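Local coordinates for protein sulfate transporter 4.1, chloroplastic (Arabidopsis thaliana, PDB 7LHV) that carries sulfate across the membrane together with protons as a secondary active symporter of the SLC26/SulP family, and may influence the regulation of sulfate assimilation, at residues L334-S337 / A338-G342; V481-G484 / V485-L489; R325-D328 / H329-T332; E171-H174 / I175-A178. One frame throughout, in Å; residues are numbered along the deposited sequence.

Interaction 1 (L334-S337 / A338-G342); sequences LPTS and ALITG. With S1P ((2S,3R,4E)-2-amino-3-hydroxyoctadec-4-en-1-yl dihydrogen phosphate), chain C.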
# COMPACT_ATOMS: atom_id res chain seq x y z
N LEU A 334 -9.43 16.14 9.51
CA LEU A 334 -9.24 15.28 8.35
C LEU A 334 -8.87 13.85 8.72
O LEU A 334 -9.44 12.92 8.13
CB LEU A 334 -8.21 15.89 7.39
CG LEU A 334 -8.63 16.97 6.39
CD1 LEU A 334 -9.63 16.42 5.38
CD2 LEU A 334 -9.19 18.21 7.04
N PRO A 335 -7.94 13.59 9.65
CA PRO A 335 -7.62 12.19 9.96
C PRO A 335 -8.81 11.39 10.46
O PRO A 335 -8.89 10.19 10.18
CB PRO A 335 -6.52 12.31 11.03
CG PRO A 335 -6.63 13.69 11.56
CD PRO A 335 -7.07 14.51 10.40
N THR A 336 -9.73 12.02 11.19
CA THR A 336 -10.94 11.32 11.60
C THR A 336 -11.96 11.25 10.46
O THR A 336 -12.55 10.20 10.22
CB THR A 336 -11.56 11.99 12.83
OG1 THR A 336 -10.63 11.93 13.92
CG2 THR A 336 -12.84 11.29 13.23
N SER A 337 -12.14 12.36 9.74
CA SER A 337 -13.11 12.40 8.65
C SER A 337 -12.82 11.33 7.61
O SER A 337 -13.75 10.73 7.06
CB SER A 337 -13.11 13.78 7.99
OG SER A 337 -13.38 14.79 8.94
N ALA A 338 -11.54 11.10 7.31
CA ALA A 338 -11.19 10.00 6.42
C ALA A 338 -11.55 8.66 7.05
O ALA A 338 -12.21 7.82 6.42
CB ALA A 338 -9.70 10.05 6.09
N LEU A 339 -11.17 8.46 8.31
CA LEU A 339 -11.39 7.17 8.97
C LEU A 339 -12.87 6.80 8.96
O LEU A 339 -13.24 5.72 8.50
CB LEU A 339 -10.86 7.23 10.40
CG LEU A 339 -11.15 6.04 11.31
CD1 LEU A 339 -10.64 4.75 10.70
CD2 LEU A 339 -10.52 6.27 12.67
N ILE A 340 -13.72 7.71 9.43
CA ILE A 340 -15.16 7.48 9.38
C ILE A 340 -15.60 7.18 7.96
O ILE A 340 -16.34 6.22 7.71
CB ILE A 340 -15.92 8.68 9.97
CG1 ILE A 340 -15.77 8.72 11.49
CG2 ILE A 340 -17.38 8.63 9.58
CD1 ILE A 340 -16.25 10.01 12.11
N THR A 341 -15.11 7.96 6.99
CA THR A 341 -15.45 7.71 5.60
C THR A 341 -15.05 6.30 5.19
O THR A 341 -15.82 5.59 4.53
CB THR A 341 -14.78 8.74 4.69
OG1 THR A 341 -15.24 10.05 5.04
CG2 THR A 341 -15.12 8.46 3.24
N GLY A 342 -13.86 5.86 5.61
CA GLY A 342 -13.44 4.51 5.31
C GLY A 342 -14.44 3.49 5.83
O GLY A 342 -14.78 2.53 5.12
C1 S1P C . -2.01 8.34 14.40
O1 S1P C . -2.00 9.03 15.66
C2 S1P C . -2.65 9.26 13.39
N2 S1P C . -3.44 10.33 14.02
C3 S1P C . -3.46 8.49 12.34
O3 S1P C . -3.03 9.01 11.09
C4 S1P C . -4.94 8.65 12.49
C5 S1P C . -5.87 8.08 11.74
C6 S1P C . -5.75 7.14 10.58
C7 S1P C . -6.64 7.48 9.39
C8 S1P C . -6.74 6.35 8.36
C9 S1P C . -7.70 6.60 7.22
C10 S1P C . -7.88 5.42 6.29
C11 S1P C . -9.22 4.72 6.39
C12 S1P C . -9.11 3.21 6.48
C13 S1P C . -10.34 2.52 6.99
C14 S1P C . -10.17 1.94 8.37
C15 S1P C . -10.62 0.51 8.54
C16 S1P C . -10.40 -0.07 9.92
C17 S1P C . -9.46 -1.24 10.02
P22 S1P C . -1.07 8.40 16.76
O23 S1P C . -1.85 8.36 18.07
O24 S1P C . -0.80 6.99 16.28
O25 S1P C . 0.17 9.19 16.85
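T341 reaches back one turn of helix 330-358 to the carbonyl of S337: OG1 donates to S337 O at 2.6 Å, and T341 N binds the same oxygen at 3.1 Å. The two donors come from opposite faces of the carbonyl plane, the hydroxyl tilted 23° from it and the N-H well above it. OG1 lies anti to its own carbonyl carbon (chi1 -61°), which brings it beside the backbone N and over the preceding turn. This is the closely packed side: S337 rests on L181 and L184, T341 on L188 and E189, all of helix 173-194. S337 OG is hydrogen-bonded to L333 O. With an alanine at T341, S337 O would probably lose its second donor and the side-chain clasp between the turns would go. Against helix 153-166, T336 CG2 meets I340 CD1 at 3.8 Å. The other side is looser. P335 has no N-H to give, so the helix is kinked here, and L339 N makes a long, weak bond of 3.4 Å to P335 O. L334 is exposed, while a sphingosine-1-phosphate tail lies along P335 and L339, with its C7 3.6 Å from P335 O and its C14 3.7 Å from L339 CD1. Buried hydroxyls thus turn to backbone oxygens, and the lipid-facing side offers side-chain hydrocarbon beside the P335 carbonyl.

Interaction 2 (V481-G484 / V485-L489); sequences VLVG and VGFSL. With S1P ((2S,3R,4E)-2-amino-3-hydroxyoctadec-4-en-1-yl dihydrogen phosphate), chain F.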
# COMPACT_ATOMS: atom_id res chain seq x y z
N VAL A 481 -5.99 1.03 13.91
CA VAL A 481 -6.35 1.23 12.51
C VAL A 481 -5.10 1.24 11.64
O VAL A 481 -5.06 0.62 10.57
CB VAL A 481 -7.16 2.53 12.35
CG1 VAL A 481 -7.19 2.96 10.89
CG2 VAL A 481 -8.57 2.34 12.87
N LEU A 482 -4.07 1.96 12.08
CA LEU A 482 -2.83 2.03 11.30
C LEU A 482 -2.18 0.66 11.19
O LEU A 482 -1.71 0.29 10.11
CB LEU A 482 -1.87 3.03 11.94
CG LEU A 482 -2.20 4.50 11.69
CD1 LEU A 482 -1.20 5.40 12.39
CD2 LEU A 482 -2.26 4.80 10.21
N VAL A 483 -2.15 -0.10 12.28
CA VAL A 483 -1.56 -1.44 12.23
C VAL A 483 -2.35 -2.35 11.29
O VAL A 483 -1.76 -3.09 10.50
CB VAL A 483 -1.47 -2.04 13.65
CG1 VAL A 483 -1.03 -3.48 13.58
CG2 VAL A 483 -0.49 -1.24 14.48
N GLY A 484 -3.68 -2.31 11.36
CA GLY A 484 -4.47 -3.15 10.49
C GLY A 484 -4.29 -2.81 9.02
O GLY A 484 -4.10 -3.69 8.18
N VAL A 485 -4.32 -1.51 8.70
CA VAL A 485 -4.13 -1.09 7.31
C VAL A 485 -2.73 -1.44 6.84
O VAL A 485 -2.54 -1.89 5.70
CB VAL A 485 -4.42 0.41 7.17
CG1 VAL A 485 -4.05 0.89 5.78
CG2 VAL A 485 -5.89 0.69 7.45
N GLY A 486 -1.73 -1.24 7.70
CA GLY A 486 -0.36 -1.56 7.31
C GLY A 486 -0.15 -3.04 7.07
O GLY A 486 0.55 -3.42 6.13
N PHE A 487 -0.73 -3.89 7.91
CA PHE A 487 -0.60 -5.33 7.71
C PHE A 487 -1.34 -5.78 6.45
O PHE A 487 -0.85 -6.65 5.72
CB PHE A 487 -1.09 -6.08 8.94
CG PHE A 487 0.00 -6.44 9.90
CD1 PHE A 487 0.85 -7.50 9.63
CD2 PHE A 487 0.19 -5.71 11.05
CE1 PHE A 487 1.86 -7.83 10.51
CE2 PHE A 487 1.20 -6.04 11.94
CZ PHE A 487 2.04 -7.10 11.66
N SER A 488 -2.52 -5.21 6.19
CA SER A 488 -3.22 -5.53 4.95
C SER A 488 -2.40 -5.12 3.73
O SER A 488 -2.30 -5.87 2.76
CB SER A 488 -4.58 -4.85 4.93
OG SER A 488 -5.44 -5.42 5.90
N LEU A 489 -1.79 -3.93 3.77
CA LEU A 489 -0.94 -3.49 2.67
C LEU A 489 0.28 -4.39 2.53
O LEU A 489 0.70 -4.71 1.42
CB LEU A 489 -0.50 -2.04 2.88
CG LEU A 489 -1.37 -0.98 2.24
CD1 LEU A 489 -0.87 0.41 2.60
CD2 LEU A 489 -1.38 -1.17 0.73
C1 S1P F . 5.87 -11.49 7.49
O1 S1P F . 6.07 -12.06 6.18
C2 S1P F . 4.70 -10.58 7.25
N2 S1P F . 4.53 -10.39 5.82
C3 S1P F . 4.86 -9.17 7.83
O3 S1P F . 4.41 -8.31 6.79
C4 S1P F . 6.26 -8.83 8.19
C5 S1P F . 6.65 -7.71 8.78
C6 S1P F . 5.85 -6.54 9.23
C7 S1P F . 5.53 -5.52 8.16
C8 S1P F . 4.14 -4.96 8.31
C9 S1P F . 4.08 -3.46 8.36
C10 S1P F . 4.10 -2.81 7.00
C11 S1P F . 3.83 -1.32 7.02
C12 S1P F . 3.55 -0.74 5.65
C13 S1P F . 3.45 -1.77 4.56
C14 S1P F . 3.75 -1.24 3.18
C15 S1P F . 3.88 0.26 3.12
C16 S1P F . 5.10 0.75 2.36
P22 S1P F . 5.47 -13.42 5.62
O23 S1P F . 5.21 -14.35 6.78
O24 S1P F . 4.16 -13.06 4.99
O25 S1P F . 6.39 -13.98 4.64
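V485 sets its CG2 methyl 3.2 Å from V481 O, the oxygen that also accepts V485 N one turn along helix 477-496. CG2 is the branch anti to the carbonyl carbon, beside the backbone N, and from there it also faces V481 CG1 at 4.3 Å. G484, without a side chain, contributes its carbonyl: G484 O accepts S488 N at 3.0 Å and S488 OG at 3.2 Å, from opposite faces of the carbonyl plane, so the serine hydroxyl bonds back to its own helix. V483 is the third large contributor. Its CG1, anti to the backbone N (chi1 173°), lies 3.6 Å from F487 CD2, the two side chains running side by side in the same direction. V483 O sits at the ring edge, near the ring plane, and binds F487 N at 2.9 Å. Over one ring face passes C8 of a sphingosine-1-phosphate tail, offset toward the rim and 4.2 Å above the plane. Replacing F487 by an alanine would probably leave V483 CG1 without its partner and the lipid tail without the ring face it lies on. This is i to i+4 packing along a helix predicted to span the membrane, with lipid on one flank. The helix packs through V483 and F487 on I471 and L464 of helix 459-474, through V481 and S488 on F212 and V208 of helix 206-229, and through L489 on L489 of the second subunit.

Interaction 3 (R325-D328 / H329-T332); sequences RSFD and HAKT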
# COMPACT_ATOMS: atom_id res chain seq x y z
N ARG A 325 -19.53 26.92 12.12
CA ARG A 325 -18.77 28.11 12.46
C ARG A 325 -17.37 27.82 12.99
O ARG A 325 -16.64 28.76 13.33
CB ARG A 325 -19.51 28.96 13.51
CG ARG A 325 -20.52 29.93 12.94
CD ARG A 325 -21.90 29.30 12.86
NE ARG A 325 -22.31 28.74 14.14
CZ ARG A 325 -22.87 29.43 15.12
NH1 ARG A 325 -23.12 30.72 15.00
NH2 ARG A 325 -23.20 28.80 16.25
N SER A 326 -16.96 26.56 13.06
CA SER A 326 -15.68 26.18 13.65
C SER A 326 -14.75 25.57 12.60
O SER A 326 -14.10 24.55 12.84
CB SER A 326 -15.88 25.21 14.81
OG SER A 326 -16.30 25.89 15.97
N PHE A 327 -14.66 26.21 11.44
CA PHE A 327 -13.77 25.73 10.39
C PHE A 327 -12.30 25.77 10.81
O PHE A 327 -11.47 25.13 10.17
CB PHE A 327 -13.97 26.54 9.11
CG PHE A 327 -15.05 26.01 8.22
CD1 PHE A 327 -14.80 25.00 7.32
CD2 PHE A 327 -16.33 26.53 8.29
CE1 PHE A 327 -15.79 24.51 6.51
CE2 PHE A 327 -17.34 26.05 7.48
CZ PHE A 327 -17.07 25.04 6.58
N ASP A 328 -11.98 26.52 11.87
CA ASP A 328 -10.59 26.68 12.29
C ASP A 328 -9.97 25.35 12.71
O ASP A 328 -8.75 25.17 12.58
CB ASP A 328 -10.51 27.69 13.44
CG ASP A 328 -10.83 29.10 12.99
OD1 ASP A 328 -10.58 29.42 11.80
OD2 ASP A 328 -11.34 29.89 13.82
N HIS A 329 -10.78 24.42 13.21
CA HIS A 329 -10.30 23.10 13.59
C HIS A 329 -10.41 22.09 12.47
O HIS A 329 -10.09 20.91 12.68
CB HIS A 329 -11.07 22.58 14.81
CG HIS A 329 -10.91 23.42 16.04
ND1 HIS A 329 -9.92 23.20 16.97
CD2 HIS A 329 -11.62 24.48 16.49
CE1 HIS A 329 -10.03 24.09 17.95
NE2 HIS A 329 -11.05 24.87 17.68
N ALA A 330 -10.85 22.52 11.28
CA ALA A 330 -11.13 21.57 10.21
C ALA A 330 -9.91 20.73 9.87
O ALA A 330 -10.03 19.52 9.66
CB ALA A 330 -11.64 22.31 8.98
N LYS A 331 -8.73 21.34 9.81
CA LYS A 331 -7.53 20.59 9.46
C LYS A 331 -7.21 19.51 10.49
O LYS A 331 -6.59 18.49 10.15
CB LYS A 331 -6.33 21.53 9.29
CG LYS A 331 -6.48 22.50 8.13
CD LYS A 331 -5.31 23.48 8.06
CE LYS A 331 -5.50 24.51 6.96
NZ LYS A 331 -4.39 25.50 6.92
N THR A 332 -7.62 19.71 11.74
CA THR A 332 -7.40 18.69 12.75
C THR A 332 -8.31 17.48 12.53
O THR A 332 -8.00 16.38 12.99
CB THR A 332 -7.64 19.29 14.14
OG1 THR A 332 -6.90 20.51 14.25
CG2 THR A 332 -7.19 18.33 15.23
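H329 CB sits 3.6 Å from D328 C and 4.1 Å from S326 O, with L177 of helix 173-194 packed against the same side chain. CG, anti to the carbonyl carbon (chi1 -62°) and so beside the backbone N, stays 4.0 Å from D328 C. The ring beyond it is placed so that S326 O falls at its edge, near the ring plane. At the tip NE2 is 6.3 Å from D328 OD2, too far for a charged contact, and I166 of helix 153-166 also touches this side chain. The backbone that carries it is a 3-10 turn leading from the loop after helix 284-300 into helix 330-358, most of which is predicted to span the membrane. Its bonds span three residues: H329 N reaches S326 O weakly at 3.3 Å, while A330 N binds F327 O at 2.9 Å. In the second bond the donor stands 65° out of the carbonyl plane, away from the lone pairs, consistent with the tight winding of a 3-10 turn. A330 CB lies close to that same F327 O and 4.5 Å from F327 CD1, meeting the ring obliquely. The F327 ring packs on L180 and L183 of helix 173-194. S326 likewise turns to that helix, where its OG is hydrogen-bonded to E176 OE1.

Interaction 4 (E171-H174 / I175-A178); sequences EELH and IELA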
# COMPACT_ATOMS: atom_id res chain seq x y z
N GLU A 171 -18.58 21.32 25.99
CA GLU A 171 -19.98 20.94 25.83
C GLU A 171 -20.66 21.83 24.80
O GLU A 171 -21.82 21.60 24.42
CB GLU A 171 -20.71 20.99 27.18
CG GLU A 171 -22.12 20.41 27.17
CD GLU A 171 -22.60 20.00 28.55
OE1 GLU A 171 -21.76 19.57 29.37
OE2 GLU A 171 -23.81 20.12 28.82
N GLU A 172 -19.95 22.84 24.31
CA GLU A 172 -20.42 23.71 23.24
C GLU A 172 -19.54 23.64 22.01
O GLU A 172 -20.06 23.67 20.89
CB GLU A 172 -20.48 25.16 23.74
CG GLU A 172 -21.01 26.15 22.71
CD GLU A 172 -22.45 25.89 22.33
OE1 GLU A 172 -23.19 25.32 23.16
OE2 GLU A 172 -22.85 26.26 21.21
N LEU A 173 -18.22 23.54 22.18
CA LEU A 173 -17.35 23.26 21.05
C LEU A 173 -17.51 21.83 20.57
O LEU A 173 -17.24 21.54 19.40
CB LEU A 173 -15.89 23.53 21.44
CG LEU A 173 -14.87 23.52 20.30
CD1 LEU A 173 -15.22 24.58 19.27
CD2 LEU A 173 -13.47 23.73 20.83
N HIS A 174 -17.96 20.92 21.44
CA HIS A 174 -18.21 19.55 21.02
C HIS A 174 -19.26 19.48 19.92
O HIS A 174 -19.11 18.75 18.94
CB HIS A 174 -18.66 18.70 22.21
CG HIS A 174 -17.54 18.11 23.00
ND1 HIS A 174 -17.20 16.78 22.93
CD2 HIS A 174 -16.68 18.67 23.89
CE1 HIS A 174 -16.18 16.54 23.73
NE2 HIS A 174 -15.85 17.67 24.33
N ILE A 175 -20.35 20.25 20.08
CA ILE A 175 -21.44 20.21 19.11
C ILE A 175 -20.97 20.72 17.75
O ILE A 175 -21.21 20.10 16.71
CB ILE A 175 -22.64 21.01 19.63
CG1 ILE A 175 -23.26 20.30 20.83
CG2 ILE A 175 -23.65 21.24 18.53
CD1 ILE A 175 -24.07 21.20 21.72
N GLU A 176 -20.30 21.88 17.75
CA GLU A 176 -19.82 22.45 16.49
C GLU A 176 -18.78 21.54 15.85
O GLU A 176 -18.76 21.39 14.62
CB GLU A 176 -19.24 23.84 16.73
CG GLU A 176 -20.25 24.84 17.27
CD GLU A 176 -19.65 26.22 17.45
OE1 GLU A 176 -18.45 26.40 17.14
OE2 GLU A 176 -20.37 27.13 17.92
N LEU A 177 -17.91 20.93 16.65
CA LEU A 177 -16.92 20.02 16.11
C LEU A 177 -17.58 18.79 15.49
O LEU A 177 -17.16 18.32 14.43
CB LEU A 177 -15.93 19.61 17.20
CG LEU A 177 -14.81 20.61 17.48
CD1 LEU A 177 -14.04 20.21 18.72
CD2 LEU A 177 -13.89 20.71 16.28
N ALA A 178 -18.62 18.25 16.14
CA ALA A 178 -19.32 17.10 15.58
C ALA A 178 -20.02 17.45 14.27
O ALA A 178 -19.98 16.67 13.31
CB ALA A 178 -20.32 16.55 16.59
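L173 O receives L177 N at 2.9 Å, with an N-H...O angle of 157°, one of the first bonds of helix 173-194. The L177 side chain lies beside the same oxygen: CG is anti to its own carbonyl carbon (chi1 -81°), which lays it beside the backbone N and 3.2 Å from L173 O. Beyond it, L177 CD1 meets L173 CG at 3.8 Å, the two leucines slanting across each other. A178 N makes the matching bond to H174 O, also 2.9 Å long, and A178 CB lies near that oxygen. These i to i+4 bonds mark the opening turn of a predicted transmembrane helix in the sulfate permease region of this SulP transporter, where the chain leaves the loop at E171 and E172. I175 reaches back past the helix start, its CD1 3.5 Å from E171 O. On the acidic side, E172 OE2 and E176 OE2 stand 4.2 Å apart, like charges whose repulsion may be eased by the helix's amino end and by R325, whose NH2 forms a long, weak ion pair with E176 OE2. The other carboxylate oxygen of E176, OE1, has S326 as its outside partner. H174, on another side, makes a weak hydrogen bond from NE2 to A167 O, and its side chain rests on L163 of helix 153-166. That helix also takes L177, on L163 and I166.

How the interactions relate
Interactions 3 and 1 follow each other on helix 330-358, the turn at its start and the lipid-facing turn just after it, with centres 15 Å apart. Interaction 3 meets interaction 4 directly: S326 OG lies 2.5 Å from E176 OE1, a probable hydrogen bond, and H329 CB packs on L177 CD2 at 3.7 Å, joining the starts of two helices predicted to cross the membrane. Interaction 1 meets interaction 2 through L339 CD1 and V481 CG2, 3.8 Å apart. P335 and L339 of interaction 1 and L482 of interaction 2 line one sphingosine-1-phosphate pocket; a second such lipid lies on F487 and G486. Interactions 2 and 4 are about 30 Å apart, centre to centre.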